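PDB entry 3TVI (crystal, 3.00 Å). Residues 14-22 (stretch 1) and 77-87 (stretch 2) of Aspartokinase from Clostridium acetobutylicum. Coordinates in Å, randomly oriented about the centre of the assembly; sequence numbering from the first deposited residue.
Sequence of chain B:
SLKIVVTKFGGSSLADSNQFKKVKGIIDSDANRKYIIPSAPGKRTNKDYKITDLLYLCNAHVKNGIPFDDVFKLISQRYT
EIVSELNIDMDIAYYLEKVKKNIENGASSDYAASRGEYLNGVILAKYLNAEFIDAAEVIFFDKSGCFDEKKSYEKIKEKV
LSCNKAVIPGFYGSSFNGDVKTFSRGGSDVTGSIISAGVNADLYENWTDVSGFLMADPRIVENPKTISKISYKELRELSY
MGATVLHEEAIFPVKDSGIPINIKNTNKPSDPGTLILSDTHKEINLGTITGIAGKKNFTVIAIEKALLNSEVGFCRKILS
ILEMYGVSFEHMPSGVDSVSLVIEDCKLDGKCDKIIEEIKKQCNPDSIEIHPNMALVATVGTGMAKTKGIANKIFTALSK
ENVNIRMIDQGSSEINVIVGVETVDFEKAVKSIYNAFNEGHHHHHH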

ATOM      1  N   LEU B  14     -17.085 -31.577 -23.636  1.00 48.60           N
ATOM      2  CA  LEU B  14     -16.746 -32.693 -24.498  1.00 48.60           C
ATOM      3  C   LEU B  14     -16.153 -33.844 -23.678  1.00 49.88           C
ATOM      4  O   LEU B  14     -15.232 -34.513 -24.127  1.00 50.45           O
ATOM      5  CB  LEU B  14     -15.754 -32.236 -25.570  1.00 47.42           C
ATOM      6  CG  LEU B  14     -16.062 -30.970 -26.380  1.00 46.53           C
ATOM      7  CD1 LEU B  14     -14.847 -30.515 -27.170  1.00 45.74           C
ATOM      8  CD2 LEU B  14     -17.224 -31.178 -27.326  1.00 46.62           C
ATOM      9  N   ALA B  15     -16.677 -34.086 -22.480  1.00 51.34           N
ATOM     10  CA  ALA B  15     -16.137 -35.149 -21.624  1.00 53.11           C
ATOM     11  C   ALA B  15     -16.469 -36.551 -22.162  1.00 55.80           C
ATOM     12  O   ALA B  15     -15.706 -37.508 -21.966  1.00 55.09           O
ATOM     13  CB  ALA B  15     -16.652 -34.995 -20.200  1.00 53.16           C
ATOM     14  N   ASP B  16     -17.618 -36.663 -22.824  1.00 57.43           N
ATOM     15  CA  ASP B  16     -18.080 -37.934 -23.357  1.00 59.20           C
ATOM     16  C   ASP B  16     -19.130 -37.723 -24.456  1.00 59.10           C
ATOM     17  O   ASP B  16     -19.401 -36.589 -24.854  1.00 57.64           O
ATOM     18  CB  ASP B  16     -18.612 -38.824 -22.221  1.00 61.76           C
ATOM     19  CG  ASP B  16     -19.779 -38.209 -21.485  1.00 64.93           C
ATOM     20  OD1 ASP B  16     -19.919 -38.493 -20.280  1.00 69.37           O
ATOM     21  OD2 ASP B  16     -20.565 -37.452 -22.090  1.00 68.20           O
ATOM     22  N   SER B  17     -19.721 -38.817 -24.933  1.00 59.24           N
ATOM     23  CA  SER B  17     -20.588 -38.780 -26.097  1.00 58.22           C
ATOM     24  C   SER B  17     -21.820 -37.937 -25.837  1.00 57.51           C
ATOM     25  O   SER B  17     -22.271 -37.218 -26.723  1.00 56.18           O
ATOM     26  CB  SER B  17     -20.986 -40.203 -26.519  1.00 59.64           C
ATOM     27  OG  SER B  17     -22.092 -40.691 -25.772  1.00 60.89           O
ATOM     28  N   ASN B  18     -22.357 -38.024 -24.624  1.00 58.07           N
ATOM     29  CA  ASN B  18     -23.563 -37.268 -24.275  1.00 59.56           C
ATOM     30  C   ASN B  18     -23.345 -35.766 -24.397  1.00 57.83           C
ATOM     31  O   ASN B  18     -24.199 -35.063 -24.935  1.00 58.80           O
ATOM     32  CB  ASN B  18     -24.032 -37.574 -22.850  1.00 61.91           C
ATOM     33  CG  ASN B  18     -24.283 -39.045 -22.620  1.00 64.48           C
ATOM     34  OD1 ASN B  18     -24.563 -39.802 -23.551  1.00 65.97           O
ATOM     35  ND2 ASN B  18     -24.171 -39.464 -21.369  1.00 67.18           N
ATOM     36  N   GLN B  19     -22.206 -35.279 -23.904  1.00 54.18           N
ATOM     37  CA  GLN B  19     -21.909 -33.858 -23.974  1.00 52.22           C
ATOM     38  C   GLN B  19     -21.813 -33.394 -25.414  1.00 50.62           C
ATOM     39  O   GLN B  19     -22.292 -32.317 -25.754  1.00 49.79           O
ATOM     40  CB  GLN B  19     -20.606 -33.522 -23.245  1.00 51.91           C
ATOM     41  CG  GLN B  19     -20.571 -33.945 -21.788  1.00 52.36           C
ATOM     42  CD  GLN B  19     -21.854 -33.610 -21.063  1.00 52.71           C
ATOM     43  OE1 GLN B  19     -22.045 -32.485 -20.588  1.00 50.66           O
ATOM     44  NE2 GLN B  19     -22.751 -34.591 -20.986  1.00 53.82           N
ATOM     45  N   PHE B  20     -21.186 -34.210 -26.253  1.00 49.89           N
ATOM     46  CA  PHE B  20     -21.102 -33.918 -27.679  1.00 49.24           C
ATOM     47  C   PHE B  20     -22.489 -33.698 -28.281  1.00 49.76           C
ATOM     48  O   PHE B  20     -22.668 -32.818 -29.119  1.00 50.70           O
ATOM     49  CB  PHE B  20     -20.430 -35.055 -28.433  1.00 49.29           C
ATOM     50  CG  PHE B  20     -18.931 -35.014 -28.414  1.00 48.17           C
ATOM     51  CD1 PHE B  20     -18.220 -34.697 -29.561  1.00 47.49           C
ATOM     52  CD2 PHE B  20     -18.235 -35.346 -27.276  1.00 47.99           C
ATOM     53  CE1 PHE B  20     -16.845 -34.695 -29.566  1.00 46.36           C
ATOM     54  CE2 PHE B  20     -16.857 -35.349 -27.270  1.00 47.58           C
ATOM     55  CZ  PHE B  20     -16.160 -35.021 -28.416  1.00 46.77           C
ATOM     56  N   LYS B  21     -23.469 -34.498 -27.871  1.00 50.04           N
ATOM     57  CA  LYS B  21     -24.827 -34.300 -28.366  1.00 50.19           C
ATOM     58  C   LYS B  21     -25.300 -32.927 -27.951  1.00 49.24           C
ATOM     59  O   LYS B  21     -25.983 -32.259 -28.714  1.00 49.86           O
ATOM     60  CB  LYS B  21     -25.785 -35.368 -27.854  1.00 51.58           C
ATOM     61  CG  LYS B  21     -25.426 -36.765 -28.326  1.00 52.59           C
ATOM     62  CD  LYS B  21     -26.510 -37.780 -28.005  1.00 54.21           C
ATOM     63  CE  LYS B  21     -26.103 -39.158 -28.474  1.00 54.62           C
ATOM     64  NZ  LYS B  21     -27.260 -40.087 -28.482  1.00 57.13           N
ATOM     65  N   LYS B  22     -24.915 -32.494 -26.750  1.00 47.91           N
ATOM     66  CA  LYS B  22     -25.287 -31.161 -26.269  1.00 46.95           C
ATOM     67  C   LYS B  22     -24.648 -30.121 -27.164  1.00 45.48           C
ATOM     68  O   LYS B  22     -25.290 -29.140 -27.520  1.00 45.77           O
ATOM     69  CB  LYS B  22     -24.892 -30.931 -24.801  1.00 46.03           C
ATOM     70  CG  LYS B  22     -25.377 -32.028 -23.877  1.00 46.77           C
ATOM     71  CD  LYS B  22     -25.320 -31.660 -22.407  1.00 46.59           C
ATOM     72  CE  LYS B  22     -25.897 -32.784 -21.558  1.00 47.47           C
ATOM     73  NZ  LYS B  22     -25.125 -33.025 -20.312  1.00 47.21           N
ATOM     74  N   GLN B  77      -9.025 -45.988 -26.793  1.00 62.43           N
ATOM     75  CA  GLN B  77     -10.205 -46.480 -26.107  1.00 63.46           C
ATOM     76  C   GLN B  77     -11.165 -45.337 -25.810  1.00 63.06           C
ATOM     77  O   GLN B  77     -12.363 -45.446 -26.068  1.00 63.91           O
ATOM     78  CB  GLN B  77      -9.806 -47.178 -24.819  1.00 65.20           C
ATOM     79  CG  GLN B  77     -10.970 -47.701 -24.005  1.00 66.86           C
ATOM     80  CD  GLN B  77     -10.531 -48.721 -22.972  1.00 69.82           C
ATOM     81  OE1 GLN B  77      -9.524 -49.424 -23.154  1.00 69.08           O
ATOM     82  NE2 GLN B  77     -11.289 -48.813 -21.878  1.00 71.34           N
ATOM     83  N   ARG B  78     -10.627 -44.239 -25.283  1.00 61.50           N
ATOM     84  CA  ARG B  78     -11.427 -43.059 -24.975  1.00 60.21           C
ATOM     85  C   ARG B  78     -12.106 -42.514 -26.216  1.00 59.63           C
ATOM     86  O   ARG B  78     -13.304 -42.224 -26.200  1.00 60.13           O
ATOM     87  CB  ARG B  78     -10.549 -41.962 -24.380  1.00 59.56           C
ATOM     88  CG  ARG B  78     -11.308 -40.795 -23.772  1.00 58.31           C
ATOM     89  CD  ARG B  78     -11.780 -41.125 -22.372  1.00 59.27           C
ATOM     90  NE  ARG B  78     -12.006 -39.906 -21.615  1.00 58.96           N
ATOM     91  CZ  ARG B  78     -13.098 -39.161 -21.686  1.00 58.71           C
ATOM     92  NH1 ARG B  78     -14.109 -39.499 -22.477  1.00 59.13           N
ATOM     93  NH2 ARG B  78     -13.183 -38.069 -20.948  1.00 59.13           N
ATOM     94  N   TYR B  79     -11.331 -42.369 -27.283  1.00 59.25           N
ATOM     95  CA  TYR B  79     -11.831 -41.762 -28.507  1.00 60.15           C
ATOM     96  C   TYR B  79     -12.674 -42.705 -29.375  1.00 61.99           C
ATOM     97  O   TYR B  79     -13.533 -42.238 -30.123  1.00 62.88           O
ATOM     98  CB  TYR B  79     -10.680 -41.189 -29.335  1.00 59.56           C
ATOM     99  CG  TYR B  79     -10.238 -39.810 -28.907  1.00 59.14           C
ATOM    100  CD1 TYR B  79      -9.164 -39.633 -28.039  1.00 59.53           C
ATOM    101  CD2 TYR B  79     -10.886 -38.676 -29.377  1.00 58.96           C
ATOM    102  CE1 TYR B  79      -8.756 -38.366 -27.648  1.00 58.52           C
ATOM    103  CE2 TYR B  79     -10.480 -37.404 -28.992  1.00 57.92           C
ATOM    104  CZ  TYR B  79      -9.417 -37.257 -28.129  1.00 57.38           C
ATOM    105  OH  TYR B  79      -9.014 -36.005 -27.746  1.00 57.15           O
ATOM    106  N   THR B  80     -12.454 -44.013 -29.304  1.00 62.86           N
ATOM    107  CA  THR B  80     -13.267 -44.897 -30.131  1.00 66.09           C
ATOM    108  C   THR B  80     -14.648 -45.065 -29.505  1.00 66.39           C
ATOM    109  O   THR B  80     -15.637 -45.131 -30.221  1.00 68.80           O
ATOM    110  CB  THR B  80     -12.634 -46.283 -30.399  1.00 68.92           C
ATOM    111  OG1 THR B  80     -12.722 -47.096 -29.223  1.00 74.36           O
ATOM    112  CG2 THR B  80     -11.174 -46.152 -30.863  1.00 67.06           C
ATOM    113  N   GLU B  81     -14.725 -45.124 -28.180  1.00 66.24           N
ATOM    114  CA  GLU B  81     -16.035 -45.181 -27.510  1.00 66.55           C
ATOM    115  C   GLU B  81     -16.898 -43.988 -27.887  1.00 63.35           C
ATOM    116  O   GLU B  81     -18.098 -44.130 -28.063  1.00 62.62           O
ATOM    117  CB  GLU B  81     -15.883 -45.249 -25.990  1.00 67.91           C
ATOM    118  CG  GLU B  81     -15.376 -46.596 -25.503  1.00 70.48           C
ATOM    119  CD  GLU B  81     -14.945 -46.588 -24.046  1.00 73.07           C
ATOM    120  OE1 GLU B  81     -15.054 -45.531 -23.376  1.00 72.16           O
ATOM    121  OE2 GLU B  81     -14.492 -47.655 -23.571  1.00 76.31           O
ATOM    122  N   ILE B  82     -16.269 -42.828 -28.031  1.00 61.21           N
ATOM    123  CA  ILE B  82     -16.977 -41.585 -28.306  1.00 60.61           C
ATOM    124  C   ILE B  82     -17.570 -41.569 -29.695  1.00 59.94           C
ATOM    125  O   ILE B  82     -18.753 -41.278 -29.863  1.00 60.45           O
ATOM    126  CB  ILE B  82     -16.048 -40.367 -28.171  1.00 59.81           C
ATOM    127  CG1 ILE B  82     -15.787 -40.065 -26.695  1.00 60.93           C
ATOM    128  CG2 ILE B  82     -16.663 -39.145 -28.834  1.00 58.71           C
ATOM    129  CD1 ILE B  82     -14.699 -39.036 -26.474  1.00 60.65           C
ATOM    130  N   VAL B  83     -16.739 -41.855 -30.690  1.00 59.59           N
ATOM    131  CA  VAL B  83     -17.173 -41.824 -32.092  1.00 59.48           C
ATOM    132  C   VAL B  83     -18.087 -43.022 -32.385  1.00 59.41           C
ATOM    133  O   VAL B  83     -18.910 -42.981 -33.297  1.00 59.62           O
ATOM    134  CB  VAL B  83     -15.966 -41.736 -33.070  1.00 58.53           C
ATOM    135  CG1 VAL B  83     -15.008 -42.893 -32.861  1.00 59.70           C
ATOM    136  CG2 VAL B  83     -16.425 -41.699 -34.519  1.00 58.74           C
ATOM    137  N   SER B  84     -17.955 -44.071 -31.581  1.00 59.48           N
ATOM    138  CA  SER B  84     -18.829 -45.227 -31.668  1.00 60.61           C
ATOM    139  C   SER B  84     -20.219 -44.888 -31.144  1.00 61.54           C
ATOM    140  O   SER B  84     -21.208 -45.010 -31.869  1.00 62.69           O
ATOM    141  CB  SER B  84     -18.249 -46.382 -30.859  1.00 61.28           C
ATOM    142  OG  SER B  84     -19.208 -47.399 -30.692  1.00 63.78           O
ATOM    143  N   GLU B  85     -20.284 -44.471 -29.880  1.00 61.28           N
ATOM    144  CA  GLU B  85     -21.544 -44.085 -29.238  1.00 61.48           C
ATOM    145  C   GLU B  85     -22.281 -43.012 -30.020  1.00 60.00           C
ATOM    146  O   GLU B  85     -23.499 -43.005 -30.047  1.00 61.02           O
ATOM    147  CB  GLU B  85     -21.291 -43.570 -27.820  1.00 62.70           C
ATOM    148  CG  GLU B  85     -20.924 -44.645 -26.811  1.00 64.79           C
ATOM    149  CD  GLU B  85     -20.056 -44.129 -25.668  1.00 66.33           C
ATOM    150  OE1 GLU B  85     -20.038 -42.896 -25.407  1.00 65.77           O
ATOM    151  OE2 GLU B  85     -19.375 -44.968 -25.031  1.00 68.33           O
ATOM    152  N   LEU B  86     -21.544 -42.093 -30.632  1.00 58.57           N
ATOM    153  CA  LEU B  86     -22.147 -41.086 -31.516  1.00 58.47           C
ATOM    154  C   LEU B  86     -22.478 -41.678 -32.877  1.00 58.69           C
ATOM    155  O   LEU B  86     -23.233 -41.087 -33.646  1.00 57.81           O
ATOM    156  CB  LEU B  86     -21.220 -39.870 -31.689  1.00 56.69           C
ATOM    157  CG  LEU B  86     -21.371 -38.697 -30.720  1.00 55.65           C
ATOM    158  CD1 LEU B  86     -22.078 -39.089 -29.434  1.00 56.22           C
ATOM    159  CD2 LEU B  86     -20.012 -38.072 -30.442  1.00 53.83           C
ATOM    160  N   ASN B  87     -21.881 -42.827 -33.180  1.00 60.06           N
ATOM    161  CA  ASN B  87     -22.212 -43.582 -34.376  1.00 61.88           C
ATOM    162  C   ASN B  87     -21.870 -42.766 -35.627  1.00 62.71           C
ATOM    163  O   ASN B  87     -22.642 -42.691 -36.579  1.00 64.35           O
ATOM    164  CB  ASN B  87     -23.692 -43.985 -34.316  1.00 62.84           C
ATOM    165  CG  ASN B  87     -24.153 -44.721 -35.545  1.00 63.27           C
ATOM    166  OD1 ASN B  87     -25.138 -44.329 -36.171  1.00 64.23           O
ATOM    167  ND2 ASN B  87     -23.449 -45.785 -35.903  1.00 62.74           N
TER

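The start of one helix, residues 17-22, packs against the later part of another helix, which includes residues 77-85. The axes come within 9.6 Å and cross at -50°. The CA atoms of Ser-17 and Ile-82 lie 5.1 Å apart. Together the two stretches bury 389 Å².

Two polar contacts link them. The stronger uses Arg-78. Its CA-to-CB bond points sideways, but the long side chain brings the guanidinium up to the loop before the first helix. NH1 and NH2 of Arg-78 both donate to Ala-15 O, at 2.6 Å and 2.8 Å. The carbonyl lies at the edge of the guanidinium, near its plane, so one acceptor can serve two nitrogens. Ala-15 is bonded through its backbone, and its small side chain points away. The second contact is a weak hydrogen bond from Ser-17 OG to Glu-85 OE1, 3.0 Å. The CA-to-CB bonds of Ser-17 and Glu-85 each point toward the other stretch.

The apolar contacts centre on Phe-20, Ile-82 and Leu-86. Phe-20 and Ile-82 are buried, as suits side chains with no polar group to satisfy. The CA-to-CB bond of Phe-20 points toward the second stretch. Ile-82 CG2 sits over one face of the Phe-20 ring, 4.2 Å from that ring's centroid and 16° off the normal, a CH-pi contact. Leu-86 CD2 lies 3.6 Å from Phe-20 CB. Leu-86 CD1 reaches Ser-17, 3.3 Å from both Ser-17 CB and Ser-17 O. This is a tight contact for two carbon atoms. Leu-86 has the largest covered area, 73 Å². At the exposed margin, the extended Lys-21 side chain places its CE 4.1 Å from Leu-86 CD1. This contact uses the aliphatic part of the lysine.

One capping bond lies at the start of the first helix. Asp-16 is its N-cap, and Asp-16 OD2 accepts from Gln-19 N at 3.3 Å. The carboxylate thus satisfies a backbone NH in the first turn.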